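Extracellular solute-binding protein, family 5 (Chelativorans sp., PDB 6WM6) binds EDTA and various other aminopolycarboxylates in the periplasm, consistent with a solute-binding role beside an ABC transporter. Local coordinates at residues Ile36-Pro44 with Tyr536-Asp545; Gly47-Thr55 with Gly270-Gln278. All coordinates share one frame; numbering follows the deposited sequence.

Contact 1: Ile36-Pro44 with Tyr536-Asp545; sequences ITTVNSGTP and YKEAILNLRD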
ATOM      1  N   ILE A  36      15.245 -12.034  -2.930  1.00 15.79           N
ATOM      2  CA  ILE A  36      14.272 -10.995  -3.296  1.00 15.68           C
ATOM      3  C   ILE A  36      14.910  -9.622  -3.312  1.00 15.67           C
ATOM      4  O   ILE A  36      14.505  -8.757  -4.079  1.00 15.57           O
ATOM      5  CB  ILE A  36      13.050 -11.104  -2.352  1.00 16.24           C
ATOM      6  CG1 ILE A  36      11.874 -10.302  -2.929  1.00 17.73           C
ATOM      7  CG2 ILE A  36      13.375 -10.638  -0.946  1.00 16.87           C
ATOM      8  CD1 ILE A  36      11.275 -10.856  -4.128  1.00 22.16           C
ATOM      9  N   THR A  37      15.948  -9.412  -2.513  1.00 15.21           N
ATOM     10  CA  THR A  37      16.634  -8.137  -2.438  1.00 15.40           C
ATOM     11  C   THR A  37      17.754  -7.985  -3.464  1.00 15.34           C
ATOM     12  O   THR A  37      18.276  -6.854  -3.610  1.00 16.22           O
ATOM     13  CB  THR A  37      17.254  -8.001  -1.033  1.00 17.24           C
ATOM     14  OG1 THR A  37      18.033  -9.164  -0.787  1.00 19.11           O
ATOM     15  CG2 THR A  37      16.171  -7.851   0.028  1.00 18.54           C
ATOM     16  N   THR A  38      18.131  -9.039  -4.189  1.00 14.95           N
ATOM     17  CA  THR A  38      19.239  -8.983  -5.139  1.00 15.59           C
ATOM     18  C   THR A  38      18.852  -9.412  -6.556  1.00 16.75           C
ATOM     19  O   THR A  38      19.741  -9.467  -7.426  1.00 18.45           O
ATOM     20  CB  THR A  38      20.445  -9.813  -4.665  1.00 16.19           C
ATOM     21  OG1 THR A  38      20.053 -11.177  -4.550  1.00 16.97           O
ATOM     22  CG2 THR A  38      20.955  -9.300  -3.330  1.00 19.52           C
ATOM     23  N   VAL A  39      17.569  -9.669  -6.830  1.00 16.20           N
ATOM     24  CA  VAL A  39      17.142 -10.034  -8.187  1.00 17.60           C
ATOM     25  C   VAL A  39      17.647  -8.962  -9.163  1.00 15.68           C
ATOM     26  O   VAL A  39      17.574  -7.766  -8.897  1.00 15.45           O
ATOM     27  CB  VAL A  39      15.600 -10.108  -8.216  1.00 19.19           C
ATOM     28  CG1 VAL A  39      15.104 -10.339  -9.677  1.00 24.15           C
ATOM     29  CG2 VAL A  39      15.059 -11.249  -7.327  1.00 22.70           C
ATOM     30  N   ASN A  40      18.155  -9.401 -10.304  1.00 16.18           N
ATOM     31  CA  ASN A  40      18.536  -8.504 -11.386  1.00 16.84           C
ATOM     32  C   ASN A  40      19.562  -7.462 -10.959  1.00 16.67           C
ATOM     33  O   ASN A  40      19.442  -6.276 -11.268  1.00 18.57           O
ATOM     34  CB  ASN A  40      17.306  -7.817 -12.017  1.00 16.66           C
ATOM     35  CG  ASN A  40      17.643  -7.069 -13.298  1.00 16.97           C
ATOM     36  OD1 ASN A  40      18.623  -7.386 -13.967  1.00 18.56           O
ATOM     37  ND2 ASN A  40      16.851  -6.076 -13.615  1.00 16.15           N
ATOM     38  N   SER A  41      20.614  -7.902 -10.292  1.00 17.97           N
ATOM     39  CA  SER A  41      21.692  -7.019  -9.912  1.00 19.15           C
ATOM     40  C   SER A  41      22.750  -6.958 -11.015  1.00 20.13           C
ATOM     41  O   SER A  41      22.966  -7.912 -11.756  1.00 23.05           O
ATOM     42  CB  SER A  41      22.361  -7.529  -8.634  1.00 22.32           C
ATOM     43  OG  SER A  41      21.466  -7.436  -7.529  1.00 21.24           O
ATOM     44  N   GLY A  42      23.407  -5.808 -11.104  1.00 20.51           N
ATOM     45  CA  GLY A  42      24.499  -5.654 -12.056  1.00 22.71           C
ATOM     46  C   GLY A  42      25.093  -4.272 -11.938  1.00 21.25           C
ATOM     47  O   GLY A  42      24.649  -3.427 -11.166  1.00 24.29           O
ATOM     48  N   THR A  43      26.153  -4.049 -12.722  1.00 23.03           N
ATOM     49  CA  THR A  43      26.778  -2.731 -12.792  1.00 25.68           C
ATOM     50  C   THR A  43      26.507  -2.165 -14.179  1.00 23.61           C
ATOM     51  O   THR A  43      27.107  -2.613 -15.169  1.00 25.63           O
ATOM     52  CB  THR A  43      28.283  -2.823 -12.517  1.00 30.19           C
ATOM     53  OG1 THR A  43      28.493  -3.299 -11.175  1.00 33.85           O
ATOM     54  CG2 THR A  43      28.916  -1.444 -12.662  1.00 36.27           C
ATOM     55  N   PRO A  44      25.602  -1.207 -14.314  1.00 23.62           N
ATOM     56  CA  PRO A  44      25.260  -0.699 -15.646  1.00 21.97           C
ATOM     57  C   PRO A  44      26.317   0.260 -16.178  1.00 23.49           C
ATOM     58  O   PRO A  44      27.179   0.743 -15.443  1.00 25.71           O
ATOM     59  CB  PRO A  44      23.928   0.026 -15.431  1.00 28.74           C
ATOM     60  CG  PRO A  44      23.882   0.358 -13.998  1.00 27.23           C
ATOM     61  CD  PRO A  44      24.769  -0.608 -13.252  1.00 25.50           C
ATOM     62  N   TYR A 536       9.455  -5.961 -18.158  1.00 15.38           N
ATOM     63  CA  TYR A 536      10.457  -4.958 -18.508  1.00 15.42           C
ATOM     64  C   TYR A 536      11.468  -5.491 -19.504  1.00 16.53           C
ATOM     65  O   TYR A 536      11.619  -6.693 -19.686  1.00 17.55           O
ATOM     66  CB  TYR A 536      11.200  -4.468 -17.243  1.00 16.97           C
ATOM     67  CG  TYR A 536      11.908  -5.601 -16.522  1.00 15.42           C
ATOM     68  CD1 TYR A 536      11.198  -6.453 -15.679  1.00 16.52           C
ATOM     69  CD2 TYR A 536      13.265  -5.844 -16.688  1.00 16.92           C
ATOM     70  CE1 TYR A 536      11.827  -7.519 -15.047  1.00 16.08           C
ATOM     71  CE2 TYR A 536      13.899  -6.889 -16.058  1.00 17.09           C
ATOM     72  CZ  TYR A 536      13.171  -7.723 -15.234  1.00 17.58           C
ATOM     73  OH  TYR A 536      13.758  -8.793 -14.596  1.00 19.79           O
ATOM     74  N   LYS A 537      12.206  -4.566 -20.112  1.00 16.90           N
ATOM     75  CA  LYS A 537      13.327  -4.921 -20.965  1.00 17.21           C
ATOM     76  C   LYS A 537      14.537  -5.277 -20.107  1.00 18.67           C
ATOM     77  O   LYS A 537      14.983  -4.469 -19.281  1.00 17.67           O
ATOM     78  CB  LYS A 537      13.624  -3.741 -21.890  1.00 18.50           C
ATOM     79  CG  LYS A 537      12.538  -3.515 -22.935  1.00 19.99           C
ATOM     80  CD  LYS A 537      12.509  -4.635 -23.977  1.00 22.90           C
ATOM     81  CE  LYS A 537      11.357  -4.502 -24.975  1.00 24.19           C
ATOM     82  NZ  LYS A 537      11.619  -3.452 -25.989  1.00 23.93           N
ATOM     83  N   GLU A 538      15.083  -6.478 -20.329  1.00 19.72           N
ATOM     84  CA  GLU A 538      16.125  -7.031 -19.474  1.00 19.43           C
ATOM     85  C   GLU A 538      17.457  -6.321 -19.595  1.00 18.27           C
ATOM     86  O   GLU A 538      18.335  -6.526 -18.757  1.00 20.66           O
ATOM     87  CB  GLU A 538      16.276  -8.527 -19.748  1.00 25.88           C
ATOM     88  CG  GLU A 538      16.859  -8.840 -21.099  1.00 25.90           C
ATOM     89  CD  GLU A 538      16.676 -10.299 -21.501  1.00 47.60           C
ATOM     90  OE1 GLU A 538      16.193 -11.090 -20.661  1.00 54.68           O
ATOM     91  OE2 GLU A 538      17.002 -10.640 -22.651  1.00 54.90           O
ATOM     92  N   ALA A 539      17.622  -5.420 -20.567  1.00 17.77           N
ATOM     93  CA  ALA A 539      18.783  -4.548 -20.557  1.00 18.35           C
ATOM     94  C   ALA A 539      18.874  -3.685 -19.314  1.00 18.13           C
ATOM     95  O   ALA A 539      19.953  -3.178 -19.002  1.00 19.31           O
ATOM     96  CB  ALA A 539      18.764  -3.631 -21.788  1.00 22.52           C
ATOM     97  N   ILE A 540      17.765  -3.454 -18.628  1.00 17.00           N
ATOM     98  CA  ILE A 540      17.772  -2.607 -17.436  1.00 16.85           C
ATOM     99  C   ILE A 540      18.222  -3.419 -16.229  1.00 17.65           C
ATOM    100  O   ILE A 540      17.582  -4.418 -15.877  1.00 18.83           O
ATOM    101  CB  ILE A 540      16.392  -1.988 -17.187  1.00 16.66           C
ATOM    102  CG1 ILE A 540      15.893  -1.227 -18.412  1.00 17.54           C
ATOM    103  CG2 ILE A 540      16.480  -1.037 -15.995  1.00 17.00           C
ATOM    104  CD1 ILE A 540      14.400  -0.954 -18.341  1.00 20.13           C
ATOM    105  N   LEU A 541      19.292  -2.978 -15.593  1.00 16.43           N
ATOM    106  CA  LEU A 541      19.867  -3.617 -14.419  1.00 17.63           C
ATOM    107  C   LEU A 541      19.471  -2.870 -13.157  1.00 16.34           C
ATOM    108  O   LEU A 541      19.221  -1.667 -13.177  1.00 17.33           O
ATOM    109  CB  LEU A 541      21.392  -3.627 -14.520  1.00 18.88           C
ATOM    110  CG  LEU A 541      21.985  -4.331 -15.749  1.00 19.67           C
ATOM    111  CD1 LEU A 541      23.510  -4.227 -15.717  1.00 23.01           C
ATOM    112  CD2 LEU A 541      21.522  -5.765 -15.832  1.00 23.18           C
ATOM    113  N   ASN A 542      19.422  -3.609 -12.054  1.00 15.92           N
ATOM    114  CA  ASN A 542      19.077  -3.164 -10.703  1.00 15.98           C
ATOM    115  C   ASN A 542      17.623  -2.785 -10.584  1.00 16.27           C
ATOM    116  O   ASN A 542      17.224  -2.160  -9.596  1.00 17.59           O
ATOM    117  CB  ASN A 542      20.020  -2.082 -10.184  1.00 17.80           C
ATOM    118  CG  ASN A 542      21.450  -2.556 -10.166  1.00 18.04           C
ATOM    119  OD1 ASN A 542      21.726  -3.661  -9.720  1.00 19.46           O
ATOM    120  ND2 ASN A 542      22.338  -1.752 -10.693  1.00 21.41           N
ATOM    121  N   LEU A 543      16.807  -3.165 -11.545  1.00 16.29           N
ATOM    122  CA  LEU A 543      15.364  -2.992 -11.510  1.00 15.40           C
ATOM    123  C   LEU A 543      14.754  -4.275 -10.973  1.00 14.57           C
ATOM    124  O   LEU A 543      14.897  -5.354 -11.586  1.00 15.46           O
ATOM    125  CB  LEU A 543      14.865  -2.691 -12.927  1.00 15.96           C
ATOM    126  CG  LEU A 543      13.341  -2.668 -13.093  1.00 16.34           C
ATOM    127  CD1 LEU A 543      12.672  -1.576 -12.289  1.00 17.23           C
ATOM    128  CD2 LEU A 543      13.012  -2.543 -14.588  1.00 18.45           C
ATOM    129  N   ARG A 544      14.055  -4.157  -9.849  1.00 14.81           N
ATOM    130  CA  ARG A 544      13.477  -5.348  -9.264  1.00 14.62           C
ATOM    131  C   ARG A 544      12.171  -4.999  -8.594  1.00 14.55           C
ATOM    132  O   ARG A 544      11.910  -3.857  -8.208  1.00 15.76           O
ATOM    133  CB  ARG A 544      14.442  -6.024  -8.288  1.00 14.72           C
ATOM    134  CG  ARG A 544      14.723  -5.218  -6.999  1.00 15.01           C
ATOM    135  CD  ARG A 544      15.705  -5.944  -6.090  1.00 15.72           C
ATOM    136  NE  ARG A 544      17.003  -6.069  -6.738  1.00 15.42           N
ATOM    137  CZ  ARG A 544      17.995  -5.204  -6.650  1.00 16.13           C
ATOM    138  NH1 ARG A 544      17.875  -4.102  -5.945  1.00 16.49           N
ATOM    139  NH2 ARG A 544      19.129  -5.448  -7.298  1.00 18.93           N
ATOM    140  N   ASP A 545      11.364  -6.023  -8.410  1.00 15.55           N
ATOM    141  CA  ASP A 545      10.121  -5.837  -7.689  1.00 14.63           C
ATOM    142  C   ASP A 545      10.420  -5.472  -6.242  1.00 15.74           C
ATOM    143  O   ASP A 545      11.375  -5.950  -5.637  1.00 16.59           O
ATOM    144  CB  ASP A 545       9.273  -7.102  -7.737  1.00 15.13           C
ATOM    145  CG  ASP A 545       7.840  -6.883  -7.307  1.00 16.35           C
ATOM    146  OD1 ASP A 545       7.372  -5.724  -7.263  1.00 16.73           O
ATOM    147  OD2 ASP A 545       7.189  -7.915  -7.007  1.00 17.95           O
TER
HETATM  148  O   HOH W   1      12.676  -8.315  -6.084  1.00 17.02           O
HETATM  149  O   HOH W   2      18.077  -8.030 -16.547  1.00 22.08           O
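Asn-40 and Asn-542 carry most of the amide hydrogen bonding here, each reaching from its own segment to the other's backbone. ND2 of Asn-40 spends both its hydrogens on carbonyls of 536-545: one bond goes to Ile-540 O at 2.9 Å and is almost straight (172°), the other to Leu-543 O. Both acceptors lie close to the amide plane, and the second is met on a lone pair. With CG anti to the backbone N (chi1 -170°), the amide is thrust between these two carbonyls. Its other end, OD1, takes a hydrogen from a water that also donates to Glu-538 O, so three links fix its rotation. Asn-542 answers along the backbone of Gly-42: OD1 accepts from Gly-42 N at 3.1 Å, the N-H coming in from above the carbonyl plane, while ND2 donates to Gly-42 O at 2.9 Å. ND2 also bonds Glu-558 O. Main chain meets main chain once directly, Asn-542 N to Asn-40 O at 2.8 Å; farther along, a second water donates to both Ile-36 O and Asp-545 O.

The charged partner is Arg-544. Its chain bends at chi3 (64°), bringing NE to a lone pair of Val-39 O at 2.8 Å, with a weak second bond from NH2 to the same oxygen. Thr-37 O sits over one guanidinium face, and NH1 goes to Tyr-554 OH.

Apolar contact is slighter: Leu-541 CD1 rests against Pro-44, 4.3 Å from its CB.

Since neither segment pairs with the other as a strand, polar side chains do most of the joining: two amides and one guanidinium bond to backbone carbonyls and, at Gly-42, also to an N-H. The guanidinium charge would probably polarise Val-39 O, which takes both Arg-544 bonds.

Contact 2: Gly47-Thr55 with Gly270-Gln278; sequences GGEVTFAVT and GEVDVIYPQ. With EDO (1,2-ethanediol), chain H.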
ATOM      1  N   GLY A  47      24.757   6.415 -19.053  1.00 22.29           N
ATOM      2  CA  GLY A  47      24.001   7.067 -20.099  1.00 22.63           C
ATOM      3  C   GLY A  47      22.771   6.276 -20.508  1.00 20.69           C
ATOM      4  O   GLY A  47      22.476   5.200 -19.987  1.00 23.82           O
ATOM      5  N   GLY A  48      22.047   6.842 -21.452  1.00 23.66           N
ATOM      6  CA  GLY A  48      20.844   6.217 -21.944  1.00 22.51           C
ATOM      7  C   GLY A  48      19.593   6.699 -21.244  1.00 20.09           C
ATOM      8  O   GLY A  48      19.610   7.632 -20.443  1.00 21.04           O
ATOM      9  N   GLU A  49      18.480   6.053 -21.569  1.00 20.54           N
ATOM     10  CA  GLU A  49      17.184   6.450 -21.028  1.00 21.01           C
ATOM     11  C   GLU A  49      16.347   5.219 -20.734  1.00 19.62           C
ATOM     12  O   GLU A  49      16.491   4.185 -21.394  1.00 21.78           O
ATOM     13  CB  GLU A  49      16.403   7.356 -21.994  1.00 22.61           C
ATOM     14  CG  GLU A  49      17.171   8.582 -22.478  1.00 30.27           C
ATOM     15  CD  GLU A  49      16.281   9.576 -23.206  1.00 31.65           C
ATOM     16  OE1 GLU A  49      15.089   9.265 -23.401  1.00 29.83           O
ATOM     17  OE2 GLU A  49      16.780  10.663 -23.571  1.00 37.18           O
ATOM     18  N   VAL A  50      15.476   5.333 -19.739  1.00 18.34           N
ATOM     19  CA  VAL A  50      14.484   4.316 -19.399  1.00 18.61           C
ATOM     20  C   VAL A  50      13.138   5.016 -19.269  1.00 18.99           C
ATOM     21  O   VAL A  50      13.047   6.093 -18.656  1.00 19.23           O
ATOM     22  CB  VAL A  50      14.840   3.582 -18.095  1.00 19.96           C
ATOM     23  CG1 VAL A  50      13.633   2.791 -17.549  1.00 19.60           C
ATOM     24  CG2 VAL A  50      16.048   2.689 -18.301  1.00 20.47           C
ATOM     25  N   THR A  51      12.098   4.402 -19.830  1.00 18.75           N
ATOM     26  CA  THR A  51      10.731   4.888 -19.713  1.00 17.48           C
ATOM     27  C   THR A  51       9.881   3.860 -18.985  1.00 17.43           C
ATOM     28  O   THR A  51       9.827   2.694 -19.387  1.00 18.63           O
ATOM     29  CB  THR A  51      10.146   5.203 -21.079  1.00 19.74           C
ATOM     30  OG1 THR A  51      10.929   6.233 -21.709  1.00 20.44           O
ATOM     31  CG2 THR A  51       8.729   5.706 -20.953  1.00 19.21           C
ATOM     32  N   PHE A  52       9.204   4.309 -17.933  1.00 17.20           N
ATOM     33  CA  PHE A  52       8.389   3.480 -17.038  1.00 17.00           C
ATOM     34  C   PHE A  52       6.945   3.947 -17.160  1.00 17.80           C
ATOM     35  O   PHE A  52       6.647   5.127 -16.955  1.00 18.98           O
ATOM     36  CB  PHE A  52       8.936   3.692 -15.617  1.00 17.87           C
ATOM     37  CG  PHE A  52       8.377   2.790 -14.539  1.00 18.96           C
ATOM     38  CD1 PHE A  52       7.041   2.817 -14.192  1.00 19.31           C
ATOM     39  CD2 PHE A  52       9.221   1.956 -13.824  1.00 18.38           C
ATOM     40  CE1 PHE A  52       6.557   1.990 -13.167  1.00 21.04           C
ATOM     41  CE2 PHE A  52       8.739   1.150 -12.805  1.00 19.40           C
ATOM     42  CZ  PHE A  52       7.418   1.170 -12.485  1.00 19.17           C
ATOM     43  N   ALA A  53       6.045   3.028 -17.476  1.00 18.49           N
ATOM     44  CA  ALA A  53       4.643   3.375 -17.638  1.00 18.75           C
ATOM     45  C   ALA A  53       3.962   3.511 -16.286  1.00 18.96           C
ATOM     46  O   ALA A  53       4.165   2.679 -15.397  1.00 20.30           O
ATOM     47  CB  ALA A  53       3.913   2.284 -18.430  1.00 20.37           C
ATOM     48  N   VAL A  54       3.127   4.553 -16.140  1.00 20.83           N
ATOM     49  CA  VAL A  54       2.296   4.721 -14.945  1.00 22.36           C
ATOM     50  C   VAL A  54       0.852   4.906 -15.371  1.00 21.98           C
ATOM     51  O   VAL A  54       0.579   5.366 -16.481  1.00 23.56           O
ATOM     52  CB  VAL A  54       2.770   5.885 -14.048  1.00 22.06           C
ATOM     53  CG1 VAL A  54       4.203   5.619 -13.590  1.00 23.01           C
ATOM     54  CG2 VAL A  54       2.654   7.202 -14.762  1.00 23.77           C
ATOM     55  N   THR A  55      -0.070   4.536 -14.468  1.00 24.67           N
ATOM     56  CA  THR A  55      -1.478   4.360 -14.807  1.00 28.57           C
ATOM     57  C   THR A  55      -2.359   5.559 -14.462  1.00 35.98           C
ATOM     58  O   THR A  55      -3.548   5.538 -14.791  1.00 33.97           O
ATOM     59  CB  THR A  55      -2.041   3.119 -14.097  1.00 31.62           C
ATOM     60  OG1 THR A  55      -1.906   3.275 -12.681  1.00 49.95           O
ATOM     61  CG2 THR A  55      -1.304   1.856 -14.532  1.00 36.39           C
ATOM     62  N   GLY A 270       8.016  -0.672 -27.880  1.00 25.15           N
ATOM     63  CA  GLY A 270       9.128   0.180 -27.539  1.00 25.50           C
ATOM     64  C   GLY A 270       8.769   1.545 -27.002  1.00 25.20           C
ATOM     65  O   GLY A 270       9.679   2.348 -26.752  1.00 27.91           O
ATOM     66  N   GLU A 271       7.480   1.826 -26.797  1.00 23.21           N
ATOM     67  CA  GLU A 271       7.051   3.118 -26.281  1.00 24.17           C
ATOM     68  C   GLU A 271       7.413   3.277 -24.810  1.00 21.44           C
ATOM     69  O   GLU A 271       7.618   4.398 -24.325  1.00 22.81           O
ATOM     70  CB  GLU A 271       5.538   3.241 -26.452  1.00 26.46           C
ATOM     71  CG  GLU A 271       4.926   4.543 -25.978  1.00 45.31           C
ATOM     72  CD  GLU A 271       3.441   4.637 -26.308  1.00 63.17           C
ATOM     73  OE1 GLU A 271       2.947   3.780 -27.075  1.00 60.01           O
ATOM     74  OE2 GLU A 271       2.773   5.562 -25.802  1.00 66.98           O
ATOM     75  N   VAL A 272       7.455   2.166 -24.080  1.00 19.53           N
ATOM     76  CA  VAL A 272       7.932   2.148 -22.706  1.00 19.15           C
ATOM     77  C   VAL A 272       8.842   0.940 -22.581  1.00 17.59           C
ATOM     78  O   VAL A 272       8.798   0.006 -23.396  1.00 18.65           O
ATOM     79  CB  VAL A 272       6.789   2.066 -21.678  1.00 18.80           C
ATOM     80  CG1 VAL A 272       5.812   3.220 -21.843  1.00 22.69           C
ATOM     81  CG2 VAL A 272       6.067   0.726 -21.764  1.00 18.39           C
ATOM     82  N   ASP A 273       9.677   0.959 -21.539  1.00 17.62           N
ATOM     83  CA  ASP A 273      10.592  -0.132 -21.252  1.00 16.48           C
ATOM     84  C   ASP A 273      10.247  -0.926 -19.999  1.00 16.97           C
ATOM     85  O   ASP A 273      10.848  -1.992 -19.784  1.00 16.76           O
ATOM     86  CB  ASP A 273      12.011   0.423 -21.088  1.00 18.21           C
ATOM     87  CG  ASP A 273      12.423   1.314 -22.229  1.00 21.51           C
ATOM     88  OD1 ASP A 273      12.411   0.838 -23.368  1.00 23.37           O
ATOM     89  OD2 ASP A 273      12.745   2.483 -21.985  1.00 23.50           O
ATOM     90  N   VAL A 274       9.333  -0.426 -19.173  1.00 16.35           N
ATOM     91  CA  VAL A 274       8.957  -1.048 -17.907  1.00 16.69           C
ATOM     92  C   VAL A 274       7.472  -0.784 -17.698  1.00 16.77           C
ATOM     93  O   VAL A 274       7.009   0.350 -17.884  1.00 16.88           O
ATOM     94  CB  VAL A 274       9.696  -0.440 -16.709  1.00 16.20           C
ATOM     95  CG1 VAL A 274       9.384  -1.228 -15.421  1.00 16.97           C
ATOM     96  CG2 VAL A 274      11.185  -0.373 -16.962  1.00 18.49           C
ATOM     97  N   ILE A 275       6.748  -1.808 -17.271  1.00 17.00           N
ATOM     98  CA  ILE A 275       5.361  -1.668 -16.838  1.00 16.10           C
ATOM     99  C   ILE A 275       5.207  -2.392 -15.506  1.00 16.59           C
ATOM    100  O   ILE A 275       5.931  -3.354 -15.217  1.00 16.89           O
ATOM    101  CB  ILE A 275       4.358  -2.162 -17.889  1.00 17.52           C
ATOM    102  CG1 ILE A 275       4.445  -3.676 -18.095  1.00 19.08           C
ATOM    103  CG2 ILE A 275       4.590  -1.435 -19.220  1.00 18.08           C
ATOM    104  CD1 ILE A 275       3.363  -4.234 -18.991  1.00 19.60           C
ATOM    105  N   TYR A 276       4.230  -1.958 -14.712  1.00 16.34           N
ATOM    106  CA  TYR A 276       3.963  -2.535 -13.377  1.00 16.62           C
ATOM    107  C   TYR A 276       2.456  -2.572 -13.149  1.00 17.07           C
ATOM    108  O   TYR A 276       1.929  -1.955 -12.216  1.00 20.83           O
ATOM    109  CB  TYR A 276       4.683  -1.716 -12.307  1.00 17.25           C
ATOM    110  CG  TYR A 276       4.826  -2.364 -10.940  1.00 17.14           C
ATOM    111  CD1 TYR A 276       5.465  -3.569 -10.787  1.00 16.38           C
ATOM    112  CD2 TYR A 276       4.377  -1.719  -9.794  1.00 15.98           C
ATOM    113  CE1 TYR A 276       5.672  -4.138  -9.523  1.00 15.73           C
ATOM    114  CE2 TYR A 276       4.548  -2.284  -8.537  1.00 16.20           C
ATOM    115  CZ  TYR A 276       5.176  -3.488  -8.423  1.00 16.27           C
ATOM    116  OH  TYR A 276       5.373  -4.032  -7.174  1.00 17.18           O
ATOM    117  N   PRO A 277       1.731  -3.312 -13.978  1.00 19.68           N
ATOM    118  CA  PRO A 277       0.264  -3.296 -13.879  1.00 21.73           C
ATOM    119  C   PRO A 277      -0.223  -3.994 -12.624  1.00 22.34           C
ATOM    120  O   PRO A 277       0.401  -4.930 -12.112  1.00 21.79           O
ATOM    121  CB  PRO A 277      -0.182  -4.059 -15.130  1.00 25.95           C
ATOM    122  CG  PRO A 277       0.958  -4.987 -15.425  1.00 23.40           C
ATOM    123  CD  PRO A 277       2.202  -4.162 -15.086  1.00 19.91           C
ATOM    124  N   GLN A 278      -1.381  -3.546 -12.139  1.00 21.52           N
ATOM    125  CA  GLN A 278      -2.040  -4.215 -11.019  1.00 24.62           C
ATOM    126  C   GLN A 278      -3.066  -5.192 -11.579  1.00 28.34           C
ATOM    127  O   GLN A 278      -3.553  -5.032 -12.700  1.00 38.17           O
ATOM    128  CB  GLN A 278      -2.692  -3.191 -10.086  1.00 39.82           C
ATOM    129  CG  GLN A 278      -1.680  -2.337  -9.310  1.00 65.49           C
ATOM    130  CD  GLN A 278      -2.230  -1.761  -8.006  1.00 76.98           C
ATOM    131  OE1 GLN A 278      -3.329  -2.106  -7.574  1.00 76.71           O
ATOM    132  NE2 GLN A 278      -1.455  -0.886  -7.374  1.00 75.05           N
TER
HETATM  133  C1  EDO H 607       2.657   2.238 -11.929  1.00 43.59           C
HETATM  134  O1  EDO H 607       1.345   2.778 -12.160  1.00 37.96           O
HETATM  135  C2  EDO H 607       3.204   2.743 -10.596  1.00 47.58           C
HETATM  136  O2  EDO H 607       2.893   1.815  -9.549  1.00 53.56           O
HETATM  137  O   HOH W   3      15.305   2.724 -23.375  1.00 25.33           O
HETATM  138  O   HOH W   4      13.077   5.336 -22.976  1.00 40.50           O
HETATM  139  O   HOH W   5       2.663   0.390 -14.954  1.00 22.54           O
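Thr-51 and Asp-273 are joined twice, once backbone to backbone and once from backbone to carboxylate. Asp-273 N donates to Thr-51 O at 2.8 Å, and Thr-51 N returns a bond to Asp-273 OD2 at 3.0 Å, meeting that oxygen on its anti side. The carboxylate in effect takes the place a neighbouring strand's carbonyl might fill. Val-274 N adds a weak bond to Thr-51 O. Beyond it, Ala-53 N reaches Val-274 O at 2.9 Å in a nearly linear bond (176°), completing a single bridge between Phe-52 and Val-274.

Side chains pack on both sides of this bridge. Val-274 CG1 lies 3.6 Å from Phe-52 CD2, while its CG2 meets Val-50 CG1; having CG1 anti to the backbone N (chi1 -174°) is what turns one branch to the ring and the other to the valine. Tyr-276 CB touches Phe-52 CZ, the two aromatic side chains lying side by side and pointing the same way. Ala-53 CB is 3.9 Å from Ile-275 CG2 and also meets Val-272 CG1, which touches Thr-51 CG2 as well.

Farther out, two waters donate to Asp-273 OD2, one shared with Glu-49 O and one with Thr-51 OG1. A third links Ala-53 O to Tyr-276 N where the strands part. O1 of an ethanediol, probably from the crystallisation liquor, accepts from Thr-55 N at 3.2 Å, while its O2 lies at the edge of the Tyr-276 ring. Salt bridges from Glu-49 to Lys-253 and from Glu-271 to Arg-255 tie both segments to strand 251-256.

One bridge therefore joins the edge strand 49-54 of a four-stranded sheet to strand 274-275 of another; the Thr-51 N-H and two donating waters at OD2 would probably favour the ionised Asp-273 carboxylate.

How the contacts relate
Contacts 1 and 2 have centres 14 Å apart, on the same side of the chain's centre, and meet through the sheet in which strands 274-275 and 524-537 are neighbours. Lys-537 N lies 2.9 Å from Asp-273 O, a probable backbone hydrogen bond, and Ile-540 CD1 packs 3.5 Å from Val-274 CG2. At the other end, Asp-545 OD1 approaches Tyr-276 OH to 2.6 Å, probably a hydrogen bond between polar side chains. In sequence, 47-55 follows 36-44 closely, and 270-278 comes well before 536-545, so the N-terminal chain meets first the C-terminal part and then the middle of the protein. No EDTA lies in either contact.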